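Local structure of uncharacterized protein (Bacteroides eggerthii, 4GDZ) at residues 96-108 / 118-130. The protein is of unknown function, belongs to the DUF4251 family and folds into a strongly curved antiparallel beta sheet with a bound magnesium ion. Residues are numbered along the deposited sequence; the frame is centred on the assembly and turned at random. Where two conformers were deposited one is given.
Sequences GVTVDGTVSDIKT and CSFSIQGIGISAQ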
loop_
_atom_site.group_PDB
_atom_site.type_symbol
_atom_site.label_atom_id
_atom_site.label_comp_id
_atom_site.label_asym_id
_atom_site.label_seq_id
_atom_site.Cartn_x
_atom_site.Cartn_y
_atom_site.Cartn_z
ATOM N N GLY A 96 -3.858 2.834 -20.221
ATOM C CA GLY A 96 -5.035 2.103 -20.637
ATOM C C GLY A 96 -4.751 1.015 -21.647
ATOM O O GLY A 96 -3.651 0.924 -22.190
ATOM N N VAL A 97 -5.744 0.151 -21.803
ATOM C CA VAL A 97 -5.733 -0.957 -22.761
ATOM C C VAL A 97 -7.188 -1.430 -22.939
ATOM O O VAL A 97 -8.006 -1.327 -22.015
ATOM C CB VAL A 97 -4.829 -2.121 -22.290
ATOM C CG1 VAL A 97 -5.475 -2.894 -21.149
ATOM C CG2 VAL A 97 -4.476 -3.068 -23.453
ATOM N N THR A 98 -7.509 -1.957 -24.113
ATOM C CA THR A 98 -8.757 -2.715 -24.307
ATOM C C THR A 98 -8.452 -4.058 -24.970
ATOM O O THR A 98 -7.817 -4.119 -26.008
ATOM C CB THR A 98 -9.794 -1.926 -25.150
ATOM O OG1 THR A 98 -10.092 -0.698 -24.484
ATOM C CG2 THR A 98 -11.121 -2.716 -25.365
ATOM N N VAL A 99 -8.886 -5.144 -24.346
ATOM C CA VAL A 99 -8.752 -6.478 -24.952
ATOM C C VAL A 99 -10.097 -7.166 -24.819
ATOM O O VAL A 99 -10.635 -7.334 -23.709
ATOM C CB VAL A 99 -7.676 -7.337 -24.238
ATOM C CG1 VAL A 99 -7.443 -8.646 -25.023
ATOM C CG2 VAL A 99 -6.377 -6.542 -24.078
ATOM N N ASP A 100 -10.626 -7.602 -25.943
ATOM C CA ASP A 100 -11.909 -8.306 -25.983
ATOM C C ASP A 100 -11.673 -9.639 -26.655
ATOM O O ASP A 100 -11.198 -9.670 -27.788
ATOM C CB ASP A 100 -12.897 -7.445 -26.789
ATOM C CG ASP A 100 -14.310 -8.036 -26.844
ATOM O OD1 ASP A 100 -14.641 -8.826 -25.952
ATOM O OD2 ASP A 100 -15.087 -7.677 -27.757
ATOM N N GLY A 101 -11.994 -10.741 -25.983
ATOM C CA GLY A 101 -11.796 -12.054 -26.570
ATOM C C GLY A 101 -12.140 -13.216 -25.655
ATOM O O GLY A 101 -13.191 -13.243 -25.037
ATOM N N THR A 102 -11.255 -14.197 -25.609
ATOM C CA THR A 102 -11.531 -15.442 -24.919
ATOM C C THR A 102 -10.712 -15.507 -23.637
ATOM O O THR A 102 -9.638 -14.916 -23.547
ATOM C CB THR A 102 -11.207 -16.654 -25.794
ATOM O OG1 THR A 102 -9.860 -16.515 -26.220
ATOM C CG2 THR A 102 -12.180 -16.747 -27.020
ATOM N N VAL A 103 -11.244 -16.223 -22.651
ATOM C CA VAL A 103 -10.626 -16.352 -21.325
ATOM C C VAL A 103 -9.956 -17.698 -21.233
ATOM O O VAL A 103 -10.536 -18.694 -21.607
ATOM C CB VAL A 103 -11.690 -16.206 -20.219
ATOM C CG1 VAL A 103 -11.120 -16.537 -18.848
ATOM C CG2 VAL A 103 -12.259 -14.790 -20.228
ATOM N N SER A 104 -8.730 -17.739 -20.725
ATOM C CA SER A 104 -8.008 -18.995 -20.618
ATOM C C SER A 104 -7.116 -19.005 -19.389
ATOM O O SER A 104 -6.873 -17.950 -18.757
ATOM C CB SER A 104 -7.127 -19.203 -21.863
ATOM O OG SER A 104 -6.112 -18.202 -21.952
ATOM N N ASP A 105 -6.621 -20.205 -19.076
ATOM C CA ASP A 105 -5.607 -20.417 -18.029
ATOM C C ASP A 105 -6.072 -19.902 -16.673
ATOM O O ASP A 105 -5.325 -19.212 -16.008
ATOM C CB ASP A 105 -4.272 -19.737 -18.410
ATOM C CG ASP A 105 -3.756 -20.192 -19.778
ATOM O OD1 ASP A 105 -3.577 -21.406 -19.950
ATOM O OD2 ASP A 105 -3.551 -19.343 -20.679
ATOM N N ILE A 106 -7.290 -20.256 -16.255
ATOM C CA ILE A 106 -7.828 -19.792 -14.965
ATOM C C ILE A 106 -7.175 -20.561 -13.832
ATOM O O ILE A 106 -7.161 -21.793 -13.848
ATOM C CB ILE A 106 -9.349 -19.996 -14.855
ATOM C CG1 ILE A 106 -10.095 -19.177 -15.924
ATOM C CG2 ILE A 106 -9.836 -19.565 -13.474
ATOM C CD1 ILE A 106 -11.474 -19.744 -16.246
ATOM N N LYS A 107 -6.598 -19.850 -12.878
ATOM C CA LYS A 107 -5.974 -20.470 -11.697
ATOM C C LYS A 107 -6.634 -19.794 -10.517
ATOM O O LYS A 107 -6.779 -18.576 -10.506
ATOM C CB LYS A 107 -4.469 -20.186 -11.634
ATOM C CG LYS A 107 -3.703 -20.321 -12.947
ATOM C CD LYS A 107 -3.592 -21.749 -13.395
ATOM C CE LYS A 107 -2.735 -21.881 -14.644
ATOM N NZ LYS A 107 -2.879 -23.298 -15.064
ATOM N N THR A 108 -6.998 -20.554 -9.504
ATOM C CA THR A 108 -7.700 -20.016 -8.339
ATOM C C THR A 108 -7.136 -20.673 -7.090
ATOM O O THR A 108 -6.837 -21.859 -7.125
ATOM C CB THR A 108 -9.212 -20.317 -8.428
ATOM O OG1 THR A 108 -9.764 -19.670 -9.582
ATOM C CG2 THR A 108 -9.951 -19.833 -7.171
ATOM N N CYS A 118 -6.714 -15.190 -7.738
ATOM C CA CYS A 118 -7.095 -15.773 -9.024
ATOM C C CYS A 118 -6.301 -15.151 -10.177
ATOM O O CYS A 118 -6.058 -13.955 -10.158
ATOM C CB CYS A 118 -8.594 -15.520 -9.244
ATOM S SG CYS A 118 -9.284 -16.097 -10.820
ATOM N N SER A 119 -5.965 -15.935 -11.194
ATOM C CA SER A 119 -5.331 -15.400 -12.401
ATOM C C SER A 119 -5.987 -16.000 -13.611
ATOM O O SER A 119 -6.563 -17.111 -13.553
ATOM C CB SER A 119 -3.795 -15.643 -12.421
ATOM O OG SER A 119 -3.460 -16.995 -12.691
ATOM N N PHE A 120 -5.876 -15.280 -14.711
ATOM C CA PHE A 120 -6.373 -15.730 -16.002
ATOM C C PHE A 120 -5.857 -14.781 -17.073
ATOM O O PHE A 120 -5.326 -13.705 -16.761
ATOM C CB PHE A 120 -7.917 -15.839 -16.030
ATOM C CG PHE A 120 -8.642 -14.563 -15.708
ATOM C CD1 PHE A 120 -8.948 -14.241 -14.404
ATOM C CD2 PHE A 120 -9.046 -13.696 -16.724
ATOM C CE1 PHE A 120 -9.608 -13.063 -14.096
ATOM C CE2 PHE A 120 -9.725 -12.531 -16.419
ATOM C CZ PHE A 120 -9.990 -12.210 -15.106
ATOM N N SER A 121 -5.963 -15.206 -18.330
ATOM C CA SER A 121 -5.644 -14.362 -19.474
ATOM C C SER A 121 -6.866 -14.135 -20.360
ATOM O O SER A 121 -7.732 -14.998 -20.464
ATOM C CB SER A 121 -4.505 -14.965 -20.302
ATOM O OG SER A 121 -3.279 -14.686 -19.636
ATOM N N ILE A 122 -6.924 -12.947 -20.953
ATOM C CA ILE A 122 -7.917 -12.604 -21.997
ATOM C C ILE A 122 -7.141 -12.460 -23.284
ATOM O O ILE A 122 -6.191 -11.672 -23.344
ATOM C CB ILE A 122 -8.684 -11.312 -21.664
ATOM C CG1 ILE A 122 -9.457 -11.489 -20.353
ATOM C CG2 ILE A 122 -9.647 -10.935 -22.803
ATOM C CD1 ILE A 122 -10.197 -10.254 -19.901
ATOM N N GLN A 123 -7.506 -13.248 -24.294
ATOM C CA GLN A 123 -6.800 -13.263 -25.589
ATOM C C GLN A 123 -7.655 -12.595 -26.671
ATOM O O GLN A 123 -8.740 -13.072 -26.999
ATOM C CB GLN A 123 -6.493 -14.706 -26.024
ATOM C CG GLN A 123 -5.829 -14.836 -27.408
ATOM C CD GLN A 123 -4.389 -14.357 -27.418
ATOM O OE1 GLN A 123 -3.576 -14.870 -26.666
ATOM N NE2 GLN A 123 -4.074 -13.362 -28.254
ATOM N N GLY A 124 -7.164 -11.501 -27.226
ATOM C CA GLY A 124 -7.807 -10.837 -28.357
ATOM C C GLY A 124 -7.064 -11.153 -29.644
ATOM O O GLY A 124 -6.251 -12.074 -29.702
ATOM N N ILE A 125 -7.302 -10.341 -30.663
ATOM C CA ILE A 125 -6.631 -10.502 -31.955
ATOM C C ILE A 125 -5.364 -9.644 -31.962
ATOM O O ILE A 125 -5.436 -8.405 -31.993
ATOM C CB ILE A 125 -7.572 -10.153 -33.118
ATOM C CG1 ILE A 125 -8.803 -11.077 -33.064
ATOM C CG2 ILE A 125 -6.842 -10.324 -34.455
ATOM C CD1 ILE A 125 -9.880 -10.728 -34.064
ATOM N N GLY A 126 -4.214 -10.319 -31.890
ATOM C CA GLY A 126 -2.910 -9.678 -31.853
ATOM C C GLY A 126 -2.527 -9.012 -30.531
ATOM O O GLY A 126 -1.542 -8.297 -30.477
ATOM N N ILE A 127 -3.306 -9.226 -29.481
ATOM C CA ILE A 127 -3.105 -8.548 -28.200
ATOM C C ILE A 127 -3.710 -9.465 -27.135
ATOM O O ILE A 127 -4.744 -10.091 -27.350
ATOM C CB ILE A 127 -3.746 -7.103 -28.152
ATOM C CG1 ILE A 127 -3.415 -6.379 -26.820
ATOM C CG2 ILE A 127 -5.268 -7.085 -28.401
ATOM C CD1 ILE A 127 -3.812 -4.903 -26.784
ATOM N N SER A 128 -3.092 -9.499 -25.964
ATOM C CA SER A 128 -3.652 -10.233 -24.822
ATOM C C SER A 128 -3.286 -9.529 -23.544
ATOM O O SER A 128 -2.437 -8.630 -23.539
ATOM C CB SER A 128 -3.136 -11.677 -24.818
ATOM O OG SER A 128 -1.728 -11.689 -24.632
ATOM N N ALA A 129 -3.924 -9.918 -22.458
ATOM C CA ALA A 129 -3.582 -9.363 -21.143
ATOM C C ALA A 129 -3.666 -10.485 -20.123
ATOM O O ALA A 129 -4.614 -11.266 -20.130
ATOM C CB ALA A 129 -4.519 -8.212 -20.726
ATOM N N GLN A 130 -2.660 -10.546 -19.254
ATOM C CA GLN A 130 -2.669 -11.420 -18.081
ATOM C C GLN A 130 -3.202 -10.661 -16.855
ATOM O O GLN A 130 -2.817 -9.519 -16.586
ATOM C CB GLN A 130 -1.273 -11.961 -17.826
ATOM C CG GLN A 130 -1.262 -12.970 -16.689
ATOM C CD GLN A 130 0.038 -13.704 -16.675
ATOM O OE1 GLN A 130 1.088 -13.103 -16.457
ATOM N NE2 GLN A 130 -0.017 -14.994 -16.947
HETATM O O HOH W 1 -3.343 -17.564 -15.322
#
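Val97 opens the contact by laying CG2 against Ile127 CD1 (3.9 Å). Val99 does more: with CG1 anti to the backbone N (chi1 -172°), that methyl lies 3.6 Å from Gly124 N and also meets Ile122 CG2, while CG2 packs on Ile127 and Ala129. The chain turns its corner at Gly101, whose CA comes 3.2 Å from Gln123 O; a side chain there would run into that oxygen. Beyond it, Thr102 and Gln123 exchange backbone hydrogen bonds, and Val103 CG1 approaches the Phe120 ring obliquely at CD2 (4.1 Å). Ser104 pairs with Ser121 through two 2.9 Å backbone bonds, N to O each way, and its OG donates to Asp105 OD2 from above the carboxylate plane. An alanine here would keep the ladder but would probably leave that carboxylate freer to turn. A beta bulge follows, where a water bridges Asp105 O and Ser119 OG; Ile106 CG1 then touches Phe120 CB (4.0 Å), and Lys107 N bonds Ser119 O (2.8 Å). Strands 102-110 and 116-123 form a hairpin at one end of the sheet, with Phe120 reaching Val71 and Val73 of strand 61-74, while 96-100 runs nearly perpendicular to 118-123, its strand pairing with strand 77-85.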